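Benzoate transport porin BenP (Acinetobacter baumannii AB307-0294, PDB 5DL8) probably forms a channel across the outer membrane as an OprD-family porin, a calcium-binding beta-barrel thought to admit small molecules such as benzoate. Local coordinates at residues A[42-54]-A[90-102]. Sequence-based numbering, arbitrary orientation.
Sequences DALKDTGSWSQAA and SDKHVADTVLPFN. With CA (calcium ion), chain G.
G48 and D96 bring the two backbones closest, 4.6 Å between their CA atoms, where the start of barrel strand 47-65 runs past the loop that leads from strand 72-87 to strand 101-102. One carboxylate ties loop to strand. OG of S49, turned to D96 and L99 by a chi1 of 55°, donates to D96 OD2 at 2.7 Å, nearly along its C-O bond. At OD1, V98 N-H closes an Asx turn from above the carboxylate plane; L99 N-H, on the same face, makes the wider Asx motif, pointing straight at OD1 (178°) from the syn side, 20° out of plane. L99 then lays CD1 against S49 OG and CD2 near S51, whose own hydroxyl bonds to Q147. CD and CE of K92, not its ammonium, lie along the carbonyls of D46 and G48 (CD to D46 O 3.5 Å); NZ stays 4.1 Å from G48 O. V94 crosses T47 at about a right angle, CG1 to CG2 at 3.8 Å, and meets K45 CD with its CB at 4.1 Å. Two waters bridge the segments: one links T47 OG1 with D96 O, the other accepts from G48 N and donates to V94 O. D46 holds calcium unevenly, OD1 at 2.4 Å and OD2 at 2.9 Å, alongside D38, the F39 carbonyl and four waters. With both oxygens engaged, buried D96 is probably ionised and fixed in rotation, shaping its own loop while anchoring it to the barrel wall.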
ATOM      1  N   ASP A  42     -23.742  17.257  -9.135  1.00 52.61           N
ATOM      2  CA  ASP A  42     -23.896  17.194 -10.629  1.00 53.48           C
ATOM      3  C   ASP A  42     -22.871  18.024 -11.380  1.00 52.76           C
ATOM      4  O   ASP A  42     -22.567  17.675 -12.515  1.00 52.17           O
ATOM      5  CB  ASP A  42     -25.302  17.668 -11.096  1.00 57.27           C
ATOM      6  CG  ASP A  42     -26.395  16.733 -10.684  1.00 57.94           C
ATOM      7  OD1 ASP A  42     -26.135  15.553 -10.499  1.00 58.26           O
ATOM      8  OD2 ASP A  42     -27.545  17.152 -10.544  1.00 61.74           O
ATOM      9  N   ALA A  43     -22.387  19.130 -10.776  1.00 52.12           N
ATOM     10  CA  ALA A  43     -21.385  19.966 -11.394  1.00 51.75           C
ATOM     11  C   ALA A  43     -20.055  19.287 -11.573  1.00 50.48           C
ATOM     12  O   ALA A  43     -19.261  19.774 -12.344  1.00 50.77           O
ATOM     13  CB  ALA A  43     -21.197  21.241 -10.640  1.00 53.10           C
ATOM     14  N   LEU A  44     -19.770  18.208 -10.818  1.00 49.15           N
ATOM     15  CA  LEU A  44     -18.493  17.527 -10.939  1.00 47.44           C
ATOM     16  C   LEU A  44     -18.565  16.304 -11.861  1.00 45.34           C
ATOM     17  O   LEU A  44     -19.594  15.650 -11.954  1.00 44.07           O
ATOM     18  CB  LEU A  44     -17.956  17.108  -9.538  1.00 46.92           C
ATOM     19  CG  LEU A  44     -17.920  18.186  -8.411  1.00 48.88           C
ATOM     20  CD1 LEU A  44     -17.473  17.587  -7.077  1.00 47.43           C
ATOM     21  CD2 LEU A  44     -17.072  19.404  -8.757  1.00 49.10           C
ATOM     22  N   LYS A  45     -17.427  15.958 -12.436  1.00 45.38           N
ATOM     23  CA  LYS A  45     -17.299  14.797 -13.281  1.00 47.21           C
ATOM     24  C   LYS A  45     -16.883  13.493 -12.642  1.00 43.61           C
ATOM     25  O   LYS A  45     -15.805  13.380 -12.030  1.00 43.93           O
ATOM     26  CB  LYS A  45     -16.304  15.095 -14.388  1.00 52.72           C
ATOM     27  CG  LYS A  45     -16.523  14.274 -15.684  1.00 55.05           C
ATOM     28  CD  LYS A  45     -15.673  14.768 -16.860  1.00 57.34           C
ATOM     29  CE  LYS A  45     -15.569  16.301 -16.865  1.00 59.95           C
ATOM     30  NZ  LYS A  45     -14.827  16.882 -18.040  1.00 61.39           N
ATOM     31  N   ASP A  46     -17.716  12.479 -12.892  1.00 41.93           N
ATOM     32  CA  ASP A  46     -17.548  11.100 -12.406  1.00 38.64           C
ATOM     33  C   ASP A  46     -16.295  10.465 -13.023  1.00 35.43           C
ATOM     34  O   ASP A  46     -15.975  10.755 -14.145  1.00 34.46           O
ATOM     35  CB  ASP A  46     -18.794  10.299 -12.734  1.00 38.96           C
ATOM     36  CG  ASP A  46     -20.018  10.714 -11.882  1.00 41.45           C
ATOM     37  OD1 ASP A  46     -19.958  11.577 -10.900  1.00 41.20           O
ATOM     38  OD2 ASP A  46     -21.062  10.088 -12.132  1.00 42.74           O
ATOM     39  N   THR A  47     -15.507   9.698 -12.249  1.00 31.84           N
ATOM     40  CA  THR A  47     -14.330   9.090 -12.816  1.00 29.29           C
ATOM     41  C   THR A  47     -14.378   7.588 -12.678  1.00 29.07           C
ATOM     42  O   THR A  47     -15.196   6.998 -11.926  1.00 28.14           O
ATOM     43  CB  THR A  47     -13.109   9.595 -12.064  1.00 29.02           C
ATOM     44  OG1 THR A  47     -13.120   9.053 -10.716  1.00 28.05           O
ATOM     45  CG2 THR A  47     -13.079  11.146 -12.052  1.00 29.41           C
ATOM     46  N   GLY A  48     -13.430   6.977 -13.362  1.00 28.43           N
ATOM     47  CA  GLY A  48     -13.155   5.574 -13.285  1.00 26.55           C
ATOM     48  C   GLY A  48     -12.858   4.977 -14.668  1.00 25.55           C
ATOM     49  O   GLY A  48     -12.738   5.717 -15.630  1.00 24.25           O
ATOM     50  N   SER A  49     -12.759   3.626 -14.702  1.00 25.03           N
ATOM     51  CA  SER A  49     -12.642   2.785 -15.900  1.00 25.70           C
ATOM     52  C   SER A  49     -13.024   1.297 -15.575  1.00 26.87           C
ATOM     53  O   SER A  49     -13.183   0.874 -14.369  1.00 25.71           O
ATOM     54  CB  SER A  49     -11.177   2.791 -16.366  1.00 25.55           C
ATOM     55  OG  SER A  49     -10.304   2.388 -15.276  1.00 22.73           O
ATOM     56  N   TRP A  50     -13.065   0.563 -16.682  1.00 27.66           N
ATOM     57  CA  TRP A  50     -13.258  -0.849 -16.808  1.00 29.17           C
ATOM     58  C   TRP A  50     -12.058  -1.236 -17.602  1.00 27.69           C
ATOM     59  O   TRP A  50     -11.826  -0.706 -18.735  1.00 28.25           O
ATOM     60  CB  TRP A  50     -14.571  -1.220 -17.637  1.00 33.19           C
ATOM     61  CG  TRP A  50     -14.913  -2.677 -17.572  1.00 36.62           C
ATOM     62  CD1 TRP A  50     -14.688  -3.522 -16.495  1.00 36.90           C
ATOM     63  CD2 TRP A  50     -15.448  -3.482 -18.607  1.00 38.91           C
ATOM     64  NE1 TRP A  50     -15.078  -4.775 -16.802  1.00 38.76           N
ATOM     65  CE2 TRP A  50     -15.546  -4.788 -18.095  1.00 40.66           C
ATOM     66  CE3 TRP A  50     -15.865  -3.223 -19.920  1.00 43.89           C
ATOM     67  CZ2 TRP A  50     -16.062  -5.842 -18.820  1.00 42.86           C
ATOM     68  CZ3 TRP A  50     -16.346  -4.287 -20.712  1.00 46.31           C
ATOM     69  CH2 TRP A  50     -16.430  -5.608 -20.137  1.00 47.67           C
ATOM     70  N   SER A  51     -11.330  -2.201 -17.050  1.00 25.33           N
ATOM     71  CA  SER A  51     -10.125  -2.717 -17.708  1.00 24.79           C
ATOM     72  C   SER A  51      -9.921  -4.203 -17.496  1.00 23.32           C
ATOM     73  O   SER A  51     -10.427  -4.739 -16.476  1.00 22.80           O
ATOM     74  CB  SER A  51      -8.887  -1.903 -17.298  1.00 23.29           C
ATOM     75  OG  SER A  51      -8.685  -1.897 -15.914  1.00 22.97           O
ATOM     76  N   GLN A  52      -9.206  -4.821 -18.455  1.00 24.14           N
ATOM     77  CA  GLN A  52      -8.747  -6.224 -18.345  1.00 26.90           C
ATOM     78  C   GLN A  52      -7.240  -6.254 -18.421  1.00 26.78           C
ATOM     79  O   GLN A  52      -6.682  -5.583 -19.312  1.00 26.48           O
ATOM     80  CB  GLN A  52      -9.298  -7.111 -19.461  1.00 30.01           C
ATOM     81  CG  GLN A  52      -8.833  -8.533 -19.439  1.00 32.88           C
ATOM     82  CD  GLN A  52      -9.390  -9.264 -18.199  1.00 34.05           C
ATOM     83  OE1 GLN A  52     -10.598  -9.228 -17.921  1.00 36.82           O
ATOM     84  NE2 GLN A  52      -8.523  -9.897 -17.448  1.00 34.30           N
ATOM     85  N   ALA A  53      -6.613  -7.006 -17.480  1.00 25.54           N
ATOM     86  CA  ALA A  53      -5.157  -7.100 -17.376  1.00 25.36           C
ATOM     87  C   ALA A  53      -4.711  -8.558 -17.334  1.00 25.81           C
ATOM     88  O   ALA A  53      -5.487  -9.445 -16.945  1.00 26.12           O
ATOM     89  CB  ALA A  53      -4.652  -6.384 -16.111  1.00 23.81           C
ATOM     90  N   ALA A  54      -3.483  -8.783 -17.806  1.00 26.30           N
ATOM     91  CA  ALA A  54      -2.751 -10.041 -17.692  1.00 27.69           C
ATOM     92  C   ALA A  54      -1.298  -9.693 -17.240  1.00 27.19           C
ATOM     93  O   ALA A  54      -0.743  -8.708 -17.690  1.00 24.80           O
ATOM     94  CB  ALA A  54      -2.714 -10.823 -18.981  1.00 28.94           C
ATOM     95  N   SER A  90     -15.417   3.359 -22.318  1.00 28.15           N
ATOM     96  CA  SER A  90     -15.214   4.460 -23.244  1.00 30.62           C
ATOM     97  C   SER A  90     -14.442   5.554 -22.496  1.00 28.62           C
ATOM     98  O   SER A  90     -14.400   5.573 -21.248  1.00 31.10           O
ATOM     99  CB  SER A  90     -16.596   4.932 -23.758  1.00 31.65           C
ATOM    100  OG  SER A  90     -17.144   5.622 -22.656  1.00 33.53           O
ATOM    101  N   ASP A  91     -13.807   6.423 -23.218  1.00 28.05           N
ATOM    102  CA  ASP A  91     -12.883   7.417 -22.645  1.00 27.90           C
ATOM    103  C   ASP A  91     -13.737   8.508 -21.951  1.00 28.56           C
ATOM    104  O   ASP A  91     -14.591   9.078 -22.545  1.00 29.87           O
ATOM    105  CB  ASP A  91     -12.001   7.976 -23.736  1.00 27.66           C
ATOM    106  CG  ASP A  91     -10.854   8.873 -23.225  1.00 28.02           C
ATOM    107  OD1 ASP A  91     -10.726   9.098 -21.994  1.00 25.28           O
ATOM    108  OD2 ASP A  91     -10.064   9.376 -24.112  1.00 28.22           O
ATOM    109  N   LYS A  92     -13.567   8.696 -20.654  1.00 28.31           N
ATOM    110  CA  LYS A  92     -14.244   9.793 -19.891  1.00 29.11           C
ATOM    111  C   LYS A  92     -13.505  11.113 -20.018  1.00 27.89           C
ATOM    112  O   LYS A  92     -13.993  12.163 -19.577  1.00 26.33           O
ATOM    113  CB  LYS A  92     -14.300   9.444 -18.376  1.00 30.16           C
ATOM    114  CG  LYS A  92     -15.279   8.310 -18.028  1.00 31.34           C
ATOM    115  CD  LYS A  92     -15.402   8.181 -16.516  1.00 33.46           C
ATOM    116  CE  LYS A  92     -15.496   6.743 -16.080  1.00 35.72           C
ATOM    117  NZ  LYS A  92     -16.641   6.091 -16.648  1.00 37.28           N
ATOM    118  N   HIS A  93     -12.295  11.059 -20.566  1.00 27.26           N
ATOM    119  CA  HIS A  93     -11.511  12.284 -20.694  1.00 28.06           C
ATOM    120  C   HIS A  93     -11.256  13.013 -19.359  1.00 28.02           C
ATOM    121  O   HIS A  93     -11.087  14.232 -19.316  1.00 30.05           O
ATOM    122  CB  HIS A  93     -12.150  13.249 -21.728  1.00 29.17           C
ATOM    123  CG  HIS A  93     -12.261  12.650 -23.090  1.00 29.93           C
ATOM    124  ND1 HIS A  93     -11.315  12.850 -24.054  1.00 31.81           N
ATOM    125  CD2 HIS A  93     -13.161  11.795 -23.625  1.00 30.81           C
ATOM    126  CE1 HIS A  93     -11.670  12.209 -25.160  1.00 32.08           C
ATOM    127  NE2 HIS A  93     -12.772  11.544 -24.918  1.00 31.16           N
ATOM    128  N   VAL A  94     -11.125  12.246 -18.293  1.00 27.38           N
ATOM    129  CA  VAL A  94     -10.711  12.730 -16.994  1.00 28.32           C
ATOM    130  C   VAL A  94      -9.934  11.620 -16.320  1.00 27.79           C
ATOM    131  O   VAL A  94     -10.227  10.456 -16.523  1.00 27.25           O
ATOM    132  CB  VAL A  94     -11.962  13.170 -16.122  1.00 29.62           C
ATOM    133  CG1 VAL A  94     -12.810  12.006 -15.697  1.00 29.64           C
ATOM    134  CG2 VAL A  94     -11.591  13.925 -14.835  1.00 29.02           C
ATOM    135  N   ALA A  95      -8.985  12.008 -15.435  1.00 29.14           N
ATOM    136  CA  ALA A  95      -8.207  11.090 -14.680  1.00 28.20           C
ATOM    137  C   ALA A  95      -9.052  10.226 -13.797  1.00 26.60           C
ATOM    138  O   ALA A  95      -9.919  10.646 -13.198  1.00 27.83           O
ATOM    139  CB  ALA A  95      -7.153  11.803 -13.863  1.00 28.88           C
ATOM    140  N   ASP A  96      -8.703   8.983 -13.721  1.00 28.01           N
ATOM    141  CA  ASP A  96      -9.265   8.018 -12.762  1.00 26.74           C
ATOM    142  C   ASP A  96      -8.364   7.544 -11.627  1.00 25.62           C
ATOM    143  O   ASP A  96      -8.843   6.901 -10.696  1.00 24.65           O
ATOM    144  CB  ASP A  96      -9.931   6.796 -13.570  1.00 27.12           C
ATOM    145  CG  ASP A  96      -8.930   5.906 -14.287  1.00 27.31           C
ATOM    146  OD1 ASP A  96      -7.666   6.141 -14.252  1.00 25.11           O
ATOM    147  OD2 ASP A  96      -9.451   4.911 -14.841  1.00 26.52           O
ATOM    148  N   THR A  97      -7.074   7.767 -11.758  1.00 25.29           N
ATOM    149  CA  THR A  97      -6.077   7.225 -10.810  1.00 26.33           C
ATOM    150  C   THR A  97      -5.849   5.764 -10.869  1.00 25.15           C
ATOM    151  O   THR A  97      -5.185   5.221  -9.905  1.00 22.68           O
ATOM    152  CB  THR A  97      -6.284   7.601  -9.256  1.00 26.88           C
ATOM    153  OG1 THR A  97      -7.220   6.684  -8.724  1.00 26.68           O
ATOM    154  CG2 THR A  97      -6.793   9.109  -9.021  1.00 27.91           C
ATOM    155  N   VAL A  98      -6.314   5.137 -11.978  1.00 23.91           N
ATOM    156  CA  VAL A  98      -6.187   3.702 -12.210  1.00 23.01           C
ATOM    157  C   VAL A  98      -5.266   3.434 -13.340  1.00 22.29           C
ATOM    158  O   VAL A  98      -4.376   2.530 -13.269  1.00 20.99           O
ATOM    159  CB  VAL A  98      -7.562   3.008 -12.527  1.00 24.52           C
ATOM    160  CG1 VAL A  98      -7.371   1.498 -12.595  1.00 23.32           C
ATOM    161  CG2 VAL A  98      -8.540   3.322 -11.393  1.00 25.69           C
ATOM    162  N   LEU A  99      -5.541   4.158 -14.430  1.00 23.07           N
ATOM    163  CA  LEU A  99      -4.815   4.006 -15.674  1.00 24.48           C
ATOM    164  C   LEU A  99      -4.162   5.333 -15.943  1.00 23.68           C
ATOM    165  O   LEU A  99      -4.597   6.334 -15.422  1.00 23.57           O
ATOM    166  CB  LEU A  99      -5.733   3.655 -16.915  1.00 25.19           C
ATOM    167  CG  LEU A  99      -6.815   2.567 -16.705  1.00 26.02           C
ATOM    168  CD1 LEU A  99      -7.845   2.537 -17.913  1.00 25.53           C
ATOM    169  CD2 LEU A  99      -6.268   1.159 -16.429  1.00 25.23           C
ATOM    170  N   PRO A 100      -3.125   5.353 -16.777  1.00 23.71           N
ATOM    171  CA  PRO A 100      -2.525   6.654 -17.047  1.00 24.94           C
ATOM    172  C   PRO A 100      -3.569   7.601 -17.649  1.00 27.46           C
ATOM    173  O   PRO A 100      -4.591   7.097 -18.277  1.00 27.03           O
ATOM    174  CB  PRO A 100      -1.474   6.342 -18.140  1.00 24.85           C
ATOM    175  CG  PRO A 100      -1.196   4.888 -18.004  1.00 24.59           C
ATOM    176  CD  PRO A 100      -2.434   4.263 -17.454  1.00 23.95           C
ATOM    177  N   PHE A 101      -3.254   8.877 -17.580  1.00 26.34           N
ATOM    178  CA  PHE A 101      -4.058   9.879 -18.150  1.00 27.99           C
ATOM    179  C   PHE A 101      -3.192  10.878 -18.881  1.00 29.35           C
ATOM    180  O   PHE A 101      -2.223  11.404 -18.348  1.00 29.21           O
ATOM    181  CB  PHE A 101      -4.874  10.564 -17.070  1.00 27.82           C
ATOM    182  CG  PHE A 101      -5.771  11.708 -17.579  1.00 29.13           C
ATOM    183  CD1 PHE A 101      -6.933  11.411 -18.324  1.00 29.87           C
ATOM    184  CD2 PHE A 101      -5.505  13.069 -17.216  1.00 29.22           C
ATOM    185  CE1 PHE A 101      -7.767  12.447 -18.761  1.00 30.92           C
ATOM    186  CE2 PHE A 101      -6.352  14.105 -17.657  1.00 30.34           C
ATOM    187  CZ  PHE A 101      -7.486  13.786 -18.410  1.00 30.42           C
ATOM    188  N   ASN A 102      -3.468  11.113 -20.130  1.00 29.94           N
ATOM    189  CA  ASN A 102      -2.661  12.149 -20.818  1.00 32.73           C
ATOM    190  C   ASN A 102      -3.364  13.510 -20.540  1.00 34.28           C
ATOM    191  O   ASN A 102      -4.527  13.786 -21.019  1.00 33.43           O
ATOM    192  CB  ASN A 102      -2.563  11.780 -22.285  1.00 33.23           C
ATOM    193  CG  ASN A 102      -1.694  12.766 -23.114  1.00 33.95           C
ATOM    194  OD1 ASN A 102      -1.336  13.816 -22.677  1.00 32.02           O
ATOM    195  ND2 ASN A 102      -1.450  12.401 -24.351  1.00 34.45           N
TER
HETATM  196 CA    CA G 405     -22.200  12.069 -10.361  1.00 43.22          CA
HETATM  197  O   HOH W   1     -24.016  13.373  -9.740  1.00 32.58           O
HETATM  198  O   HOH W   2     -21.241  14.245 -10.513  1.00 37.97           O
HETATM  199  O   HOH W   3     -11.495   6.514 -10.355  1.00 22.41           O
HETATM  200  O   HOH W   4     -12.023   8.527 -15.287  1.00 24.30           O
HETATM  201  O   HOH W   5     -24.225  10.929 -10.490  1.00 45.89           O
HETATM  202  O   HOH W   6     -22.936  13.119 -12.533  1.00 37.60           O